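Local structure of mandelate racemase/muconate lactonizing protein (Thermobispora bispora, 3VC5) at residues A[156-169]-A[354-367]. The protein probably dehydrates D-glucarate to 5-dehydro-4-deoxy-D-glucarate, as a magnesium-dependent member of the mandelate racemase/muconate lactonizing enzyme family. Sequence-based numbering, arbitrary orientation.
Sequences GKVRDAVPYSAYLF and AAATPAITHACDTH. With PO4 (phosphate ion), chain B.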
ATOM      1  N   GLY A 156     -10.521   2.249  -8.659  1.00 25.36           N
ATOM      2  CA  GLY A 156     -11.752   2.946  -9.075  1.00 28.16           C
ATOM      3  C   GLY A 156     -12.045   4.151  -8.185  1.00 26.96           C
ATOM      4  O   GLY A 156     -11.679   4.164  -7.007  1.00 29.75           O
ATOM      5  N   LYS A 157     -12.652   5.192  -8.752  1.00 26.89           N
ATOM      6  CA  LYS A 157     -12.939   6.385  -7.974  1.00 25.85           C
ATOM      7  C   LYS A 157     -13.957   6.083  -6.894  1.00 28.90           C
ATOM      8  O   LYS A 157     -14.952   5.364  -7.127  1.00 29.53           O
ATOM      9  CB  LYS A 157     -13.451   7.514  -8.851  1.00 28.97           C
ATOM     10  CG  LYS A 157     -14.783   7.264  -9.501  1.00 32.80           C
ATOM     11  CD  LYS A 157     -15.090   8.346 -10.559  1.00 37.43           C
ATOM     12  CE  LYS A 157     -16.438   8.050 -11.253  1.00 43.14           C
ATOM     13  NZ  LYS A 157     -16.867   9.111 -12.186  1.00 45.93           N
ATOM     14  N   VAL A 158     -13.723   6.651  -5.715  1.00 27.62           N
ATOM     15  CA  VAL A 158     -14.678   6.548  -4.617  1.00 30.74           C
ATOM     16  C   VAL A 158     -15.439   7.830  -4.425  1.00 31.22           C
ATOM     17  O   VAL A 158     -16.334   7.909  -3.568  1.00 33.73           O
ATOM     18  CB  VAL A 158     -14.006   6.117  -3.296  1.00 33.43           C
ATOM     19  CG1 VAL A 158     -13.098   4.933  -3.538  1.00 39.40           C
ATOM     20  CG2 VAL A 158     -13.218   7.251  -2.677  1.00 35.20           C
ATOM     21  N   ARG A 159     -15.060   8.843  -5.206  1.00 29.70           N
ATOM     22  CA  ARG A 159     -15.765  10.112  -5.230  1.00 33.02           C
ATOM     23  C   ARG A 159     -15.683  10.642  -6.654  1.00 31.86           C
ATOM     24  O   ARG A 159     -14.689  10.404  -7.353  1.00 33.04           O
ATOM     25  CB  ARG A 159     -15.159  11.079  -4.208  1.00 32.48           C
ATOM     26  CG  ARG A 159     -13.643  11.200  -4.306  1.00 31.96           C
ATOM     27  CD  ARG A 159     -13.031  11.937  -3.093  1.00 35.54           C
ATOM     28  NE  ARG A 159     -13.180  11.236  -1.812  1.00 33.40           N
ATOM     29  CZ  ARG A 159     -12.290  10.389  -1.276  1.00 31.53           C
ATOM     30  NH1 ARG A 159     -11.173  10.052  -1.917  1.00 30.72           N
ATOM     31  NH2 ARG A 159     -12.540   9.839  -0.093  1.00 33.30           N
ATOM     32  N   ASP A 160     -16.738  11.314  -7.112  1.00 30.93           N
ATOM     33  CA  ASP A 160     -16.787  11.785  -8.494  1.00 33.15           C
ATOM     34  C   ASP A 160     -15.917  13.017  -8.737  1.00 31.83           C
ATOM     35  O   ASP A 160     -15.492  13.255  -9.875  1.00 34.36           O
ATOM     36  CB  ASP A 160     -18.228  12.110  -8.913  1.00 37.06           C
ATOM     37  CG  ASP A 160     -19.092  10.879  -9.050  1.00 43.74           C
ATOM     38  OD1 ASP A 160     -18.547   9.759  -9.177  1.00 44.62           O
ATOM     39  OD2 ASP A 160     -20.335  11.032  -9.057  1.00 54.16           O
ATOM     40  N   ALA A 161     -15.652  13.791  -7.675  1.00 28.42           N
ATOM     41  CA  ALA A 161     -14.873  15.014  -7.775  1.00 26.21           C
ATOM     42  C   ALA A 161     -14.009  15.150  -6.520  1.00 29.05           C
ATOM     43  O   ALA A 161     -14.386  14.647  -5.463  1.00 30.34           O
ATOM     44  CB  ALA A 161     -15.796  16.232  -7.956  1.00 29.53           C
ATOM     45  N   VAL A 162     -12.863  15.817  -6.644  1.00 26.16           N
ATOM     46  CA  VAL A 162     -11.898  15.944  -5.552  1.00 25.33           C
ATOM     47  C   VAL A 162     -11.892  17.382  -5.084  1.00 25.25           C
ATOM     48  O   VAL A 162     -11.531  18.288  -5.847  1.00 25.65           O
ATOM     49  CB  VAL A 162     -10.502  15.588  -6.056  1.00 23.06           C
ATOM     50  CG1 VAL A 162      -9.435  15.925  -5.012  1.00 26.88           C
ATOM     51  CG2 VAL A 162     -10.452  14.096  -6.466  1.00 24.11           C
ATOM     52  N   PRO A 163     -12.325  17.615  -3.842  1.00 23.66           N
ATOM     53  CA  PRO A 163     -12.284  18.988  -3.334  1.00 24.29           C
ATOM     54  C   PRO A 163     -10.862  19.495  -3.121  1.00 23.56           C
ATOM     55  O   PRO A 163      -9.996  18.754  -2.647  1.00 23.77           O
ATOM     56  CB  PRO A 163     -13.003  18.890  -1.970  1.00 26.58           C
ATOM     57  CG  PRO A 163     -13.824  17.631  -2.059  1.00 32.29           C
ATOM     58  CD  PRO A 163     -12.986  16.688  -2.900  1.00 27.39           C
ATOM     59  N   TYR A 164     -10.669  20.775  -3.450  1.00 24.31           N
ATOM     60  CA  TYR A 164      -9.431  21.507  -3.266  1.00 22.31           C
ATOM     61  C   TYR A 164      -9.691  22.714  -2.370  1.00 25.92           C
ATOM     62  O   TYR A 164     -10.800  23.254  -2.342  1.00 28.47           O
ATOM     63  CB  TYR A 164      -8.795  21.941  -4.617  1.00 21.71           C
ATOM     64  CG  TYR A 164      -8.153  20.796  -5.380  1.00 22.15           C
ATOM     65  CD1 TYR A 164      -6.786  20.499  -5.218  1.00 23.45           C
ATOM     66  CD2 TYR A 164      -8.912  19.994  -6.212  1.00 23.34           C
ATOM     67  CE1 TYR A 164      -6.196  19.431  -5.895  1.00 23.40           C
ATOM     68  CE2 TYR A 164      -8.343  18.940  -6.903  1.00 23.47           C
ATOM     69  CZ  TYR A 164      -6.975  18.645  -6.713  1.00 21.99           C
ATOM     70  OH  TYR A 164      -6.419  17.604  -7.396  1.00 23.27           O
ATOM     71  N   SER A 165      -8.646  23.164  -1.685  1.00 22.09           N
ATOM     72  CA  SER A 165      -8.678  24.376  -0.864  1.00 22.80           C
ATOM     73  C   SER A 165      -8.265  25.607  -1.666  1.00 23.81           C
ATOM     74  O   SER A 165      -7.583  25.516  -2.706  1.00 25.68           O
ATOM     75  CB  SER A 165      -7.735  24.221   0.344  1.00 26.03           C
ATOM     76  OG  SER A 165      -6.401  24.035  -0.111  1.00 30.23           O
ATOM     77  N   ALA A 166      -8.687  26.768  -1.170  1.00 24.76           N
ATOM     78  CA  ALA A 166      -8.190  28.046  -1.628  1.00 24.05           C
ATOM     79  C   ALA A 166      -6.850  28.293  -0.939  1.00 23.99           C
ATOM     80  O   ALA A 166      -6.809  28.425   0.294  1.00 27.69           O
ATOM     81  CB  ALA A 166      -9.185  29.155  -1.232  1.00 27.54           C
ATOM     82  N   TYR A 167      -5.781  28.367  -1.725  1.00 23.86           N
ATOM     83  CA  TYR A 167      -4.415  28.492  -1.190  1.00 21.73           C
ATOM     84  C   TYR A 167      -4.070  29.983  -1.155  1.00 24.00           C
ATOM     85  O   TYR A 167      -3.654  30.564  -2.148  1.00 25.47           O
ATOM     86  CB  TYR A 167      -3.404  27.735  -2.050  1.00 21.97           C
ATOM     87  CG  TYR A 167      -2.196  27.221  -1.273  1.00 22.82           C
ATOM     88  CD1 TYR A 167      -1.705  27.894  -0.152  1.00 23.56           C
ATOM     89  CD2 TYR A 167      -1.524  26.071  -1.703  1.00 21.64           C
ATOM     90  CE1 TYR A 167      -0.606  27.403   0.556  1.00 22.67           C
ATOM     91  CE2 TYR A 167      -0.413  25.566  -0.987  1.00 22.59           C
ATOM     92  CZ  TYR A 167       0.047  26.240   0.117  1.00 22.05           C
ATOM     93  OH  TYR A 167       1.132  25.748   0.873  1.00 22.30           O
ATOM     94  N   LEU A 168      -4.316  30.610  -0.010  1.00 23.38           N
ATOM     95  CA  LEU A 168      -4.082  32.035   0.136  1.00 25.43           C
ATOM     96  C   LEU A 168      -2.643  32.314   0.573  1.00 23.56           C
ATOM     97  O   LEU A 168      -2.036  31.570   1.405  1.00 24.36           O
ATOM     98  CB  LEU A 168      -5.049  32.635   1.160  1.00 25.37           C
ATOM     99  CG  LEU A 168      -6.541  32.290   1.049  1.00 25.63           C
ATOM    100  CD1 LEU A 168      -7.368  33.029   2.123  1.00 28.43           C
ATOM    101  CD2 LEU A 168      -7.079  32.634  -0.363  1.00 27.40           C
ATOM    102  N   PHE A 169      -2.132  33.428   0.065  1.00 26.18           N
ATOM    103  CA  PHE A 169      -0.803  33.900   0.389  1.00 25.56           C
ATOM    104  C   PHE A 169      -0.835  35.383   0.633  1.00 27.49           C
ATOM    105  O   PHE A 169      -1.505  36.116  -0.099  1.00 28.87           O
ATOM    106  CB  PHE A 169       0.143  33.726  -0.795  1.00 25.68           C
ATOM    107  CG  PHE A 169       0.548  32.290  -1.074  1.00 23.68           C
ATOM    108  CD1 PHE A 169      -0.291  31.432  -1.772  1.00 25.01           C
ATOM    109  CD2 PHE A 169       1.792  31.820  -0.658  1.00 22.99           C
ATOM    110  CE1 PHE A 169       0.101  30.099  -2.059  1.00 24.88           C
ATOM    111  CE2 PHE A 169       2.194  30.479  -0.922  1.00 26.56           C
ATOM    112  CZ  PHE A 169       1.353  29.627  -1.607  1.00 25.98           C
ATOM    113  N   ALA A 354      -6.260  11.241  -5.553  1.00 22.53           N
ATOM    114  CA  ALA A 354      -7.215  11.551  -4.473  1.00 22.74           C
ATOM    115  C   ALA A 354      -8.583  10.883  -4.699  1.00 23.48           C
ATOM    116  O   ALA A 354      -9.216  10.427  -3.739  1.00 25.50           O
ATOM    117  CB  ALA A 354      -7.384  13.061  -4.312  1.00 24.10           C
ATOM    118  N   ALA A 355      -9.063  10.854  -5.949  1.00 23.73           N
ATOM    119  CA  ALA A 355     -10.384  10.276  -6.216  1.00 25.00           C
ATOM    120  C   ALA A 355     -10.461   8.790  -5.867  1.00 24.65           C
ATOM    121  O   ALA A 355     -11.529   8.289  -5.486  1.00 24.87           O
ATOM    122  CB  ALA A 355     -10.790  10.492  -7.712  1.00 25.97           C
ATOM    123  N   ALA A 356      -9.342   8.090  -6.031  1.00 25.62           N
ATOM    124  CA  ALA A 356      -9.313   6.628  -5.931  1.00 22.19           C
ATOM    125  C   ALA A 356      -8.710   6.164  -4.618  1.00 25.83           C
ATOM    126  O   ALA A 356      -8.455   4.966  -4.465  1.00 29.02           O
ATOM    127  CB  ALA A 356      -8.511   6.002  -7.117  1.00 27.68           C
ATOM    128  N   THR A 357      -8.494   7.076  -3.663  1.00 24.96           N
ATOM    129  CA  THR A 357      -7.832   6.672  -2.422  1.00 26.48           C
ATOM    130  C   THR A 357      -8.789   6.994  -1.293  1.00 28.66           C
ATOM    131  O   THR A 357      -8.990   8.163  -0.939  1.00 30.95           O
ATOM    132  CB  THR A 357      -6.437   7.385  -2.241  1.00 25.86           C
ATOM    133  OG1 THR A 357      -5.617   7.072  -3.377  1.00 27.43           O
ATOM    134  CG2 THR A 357      -5.733   6.934  -0.921  1.00 31.15           C
ATOM    135  N   PRO A 358      -9.397   5.947  -0.708  1.00 31.51           N
ATOM    136  CA  PRO A 358     -10.409   6.219   0.304  1.00 32.41           C
ATOM    137  C   PRO A 358      -9.933   7.158   1.430  1.00 32.81           C
ATOM    138  O   PRO A 358     -10.703   7.988   1.879  1.00 31.62           O
ATOM    139  CB  PRO A 358     -10.746   4.824   0.859  1.00 34.78           C
ATOM    140  CG  PRO A 358     -10.458   3.887  -0.295  1.00 38.03           C
ATOM    141  CD  PRO A 358      -9.335   4.525  -1.096  1.00 29.55           C
ATOM    142  N   ALA A 359      -8.686   7.033   1.885  1.00 32.23           N
ATOM    143  CA  ALA A 359      -8.232   7.816   3.038  1.00 34.64           C
ATOM    144  C   ALA A 359      -7.904   9.294   2.767  1.00 33.99           C
ATOM    145  O   ALA A 359      -7.701  10.062   3.718  1.00 34.74           O
ATOM    146  CB  ALA A 359      -7.052   7.117   3.735  1.00 36.78           C
ATOM    147  N   ILE A 360      -7.843   9.709   1.500  1.00 32.39           N
ATOM    148  CA  ILE A 360      -7.575  11.115   1.241  1.00 28.33           C
ATOM    149  C   ILE A 360      -8.930  11.796   1.342  1.00 33.89           C
ATOM    150  O   ILE A 360      -9.691  11.856   0.370  1.00 34.22           O
ATOM    151  CB  ILE A 360      -6.868  11.383  -0.108  1.00 28.19           C
ATOM    152  CG1 ILE A 360      -5.491  10.677  -0.127  1.00 29.88           C
ATOM    153  CG2 ILE A 360      -6.747  12.917  -0.312  1.00 32.27           C
ATOM    154  CD1 ILE A 360      -4.742  10.758  -1.462  1.00 31.66           C
ATOM    155  N   THR A 361      -9.219  12.288   2.542  1.00 34.54           N
ATOM    156  CA  THR A 361     -10.561  12.763   2.903  1.00 32.79           C
ATOM    157  C   THR A 361     -10.614  14.262   3.202  1.00 32.86           C
ATOM    158  O   THR A 361     -11.690  14.835   3.340  1.00 39.52           O
ATOM    159  CB  THR A 361     -11.104  11.969   4.129  1.00 33.74           C
ATOM    160  OG1 THR A 361     -10.085  11.897   5.138  1.00 39.28           O
ATOM    161  CG2 THR A 361     -11.504  10.563   3.708  1.00 45.99           C
ATOM    162  N   HIS A 362      -9.451  14.900   3.304  1.00 31.82           N
ATOM    163  CA  HIS A 362      -9.381  16.343   3.483  1.00 31.65           C
ATOM    164  C   HIS A 362      -9.232  16.988   2.110  1.00 29.00           C
ATOM    165  O   HIS A 362      -8.733  16.343   1.177  1.00 29.60           O
ATOM    166  CB  HIS A 362      -8.188  16.705   4.381  1.00 30.37           C
ATOM    167  CG  HIS A 362      -8.339  16.235   5.792  1.00 32.52           C
ATOM    168  ND1 HIS A 362      -8.918  17.004   6.783  1.00 35.17           N
ATOM    169  CD2 HIS A 362      -8.007  15.060   6.378  1.00 32.18           C
ATOM    170  CE1 HIS A 362      -8.905  16.333   7.925  1.00 34.66           C
ATOM    171  NE2 HIS A 362      -8.367  15.146   7.704  1.00 36.52           N
ATOM    172  N   ALA A 363      -9.644  18.247   1.971  1.00 27.41           N
ATOM    173  CA  ALA A 363      -9.473  18.971   0.691  1.00 26.07           C
ATOM    174  C   ALA A 363      -7.991  18.985   0.339  1.00 24.37           C
ATOM    175  O   ALA A 363      -7.145  19.180   1.219  1.00 27.89           O
ATOM    176  CB  ALA A 363      -9.994  20.408   0.791  1.00 29.04           C
ATOM    177  N   CYS A 364      -7.657  18.740  -0.929  1.00 23.42           N
ATOM    178  CA  CYS A 364      -6.261  18.810  -1.346  1.00 23.25           C
ATOM    179  C   CYS A 364      -5.837  20.240  -1.612  1.00 21.31           C
ATOM    180  O   CYS A 364      -6.646  21.084  -2.032  1.00 23.56           O
ATOM    181  CB  CYS A 364      -6.022  18.003  -2.639  1.00 22.89           C
ATOM    182  SG  CYS A 364      -6.376  16.236  -2.540  1.00 27.17           S
ATOM    183  N   ASP A 365      -4.540  20.510  -1.446  1.00 22.07           N
ATOM    184  CA  ASP A 365      -4.007  21.830  -1.808  1.00 21.27           C
ATOM    185  C   ASP A 365      -3.723  21.892  -3.298  1.00 21.64           C
ATOM    186  O   ASP A 365      -3.392  20.882  -3.905  1.00 22.37           O
ATOM    187  CB  ASP A 365      -2.727  22.125  -1.035  1.00 21.71           C
ATOM    188  CG  ASP A 365      -2.985  22.378   0.440  1.00 22.14           C
ATOM    189  OD1 ASP A 365      -4.147  22.612   0.831  1.00 27.06           O
ATOM    190  OD2 ASP A 365      -2.011  22.261   1.216  1.00 22.23           O
ATOM    191  N   THR A 366      -3.868  23.082  -3.883  1.00 22.60           N
ATOM    192  CA  THR A 366      -3.343  23.325  -5.229  1.00 22.27           C
ATOM    193  C   THR A 366      -2.958  24.795  -5.409  1.00 21.45           C
ATOM    194  O   THR A 366      -3.612  25.694  -4.841  1.00 22.68           O
ATOM    195  CB  THR A 366      -4.348  22.929  -6.344  1.00 21.58           C
ATOM    196  OG1 THR A 366      -3.721  23.141  -7.621  1.00 22.18           O
ATOM    197  CG2 THR A 366      -5.676  23.668  -6.240  1.00 23.57           C
ATOM    198  N   HIS A 367      -1.892  25.047  -6.172  1.00 21.50           N
ATOM    199  CA  HIS A 367      -1.501  26.410  -6.552  1.00 22.31           C
ATOM    200  C   HIS A 367      -2.229  26.873  -7.811  1.00 22.61           C
ATOM    201  O   HIS A 367      -2.004  27.978  -8.281  1.00 23.99           O
ATOM    202  CB  HIS A 367      -0.001  26.488  -6.800  1.00 23.22           C
ATOM    203  CG  HIS A 367       0.837  26.416  -5.551  1.00 20.88           C
ATOM    204  ND1 HIS A 367       1.038  25.246  -4.836  1.00 23.00           N
ATOM    205  CD2 HIS A 367       1.517  27.382  -4.886  1.00 20.48           C
ATOM    206  CE1 HIS A 367       1.830  25.499  -3.802  1.00 23.01           C
ATOM    207  NE2 HIS A 367       2.142  26.785  -3.817  1.00 21.65           N
TER
HETATM  208  P   PO4 B 501       5.293  27.041  -1.454  1.00 24.80           P
HETATM  209  O1  PO4 B 501       5.708  28.380  -0.978  1.00 26.27           O
HETATM  210  O2  PO4 B 501       4.551  27.293  -2.749  1.00 27.55           O
HETATM  211  O3  PO4 B 501       6.455  26.179  -1.719  1.00 29.31           O
HETATM  212  O4  PO4 B 501       4.447  26.448  -0.448  1.00 29.00           O
HETATM  213  O   HOH W   1      -9.728  16.083  -1.495  1.00 30.36           O
HETATM  214  O   HOH W   2      -6.070  27.157  -4.458  1.00 24.09           O
HETATM  215  O   HOH W   3      -4.890  24.966  -1.927  1.00 33.77           O
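R159 lays its guanidinium into the turn that follows helix 344-355, where backbone oxygens surround it. NH1 points almost straight at T357 O (3.0 Å, 169°) and bonds only weakly to A354 O; NH2 takes P358 O at 3.3 Å. T357 O and P358 O lie close to the guanidinium plane, yet both carbonyls are approached from above their own planes, and I360 N grips T357 O from the opposite face. V158 CG2 sits over the centre of one guanidinium face; I360 O lies above the opposite face, toward the rim, at an angle too poor for a bond. A bend at chi3 (65°) turns the R159 chain into this site. Nearby, V158 N donates to A355 O (2.7 Å), while V162 sets CG1 on A354 CB and CG2 on A355 CB.

Farther along, C364 N donates to P163 O and C364 O accepts from S165 N, so that C364 straddles Y164 in a single backbone bridge. The Y164 ring crosses T366 at about a right angle, Y164 CD1 meeting T366 CG2 at 3.5 Å; its OH bonds T351. S165 OG donates to D365 OD1 (2.8 Å) on the anti side of a carboxylate that also forms salt bridges with K209 and R237.

At the far end the Y167 and H367 rings meet obliquely (planes at 45°), with F169 CZ 3.7 Å from H367 NE2. That nitrogen donates to phosphate O2, and K211, the predicted proton acceptor, binds the same ion. The short extended run at 363-367, in the position of the eighth strand between 334-337 and 161-169, closes the barrel typical of the enolase superfamily, at whose active-site end the phosphate is held.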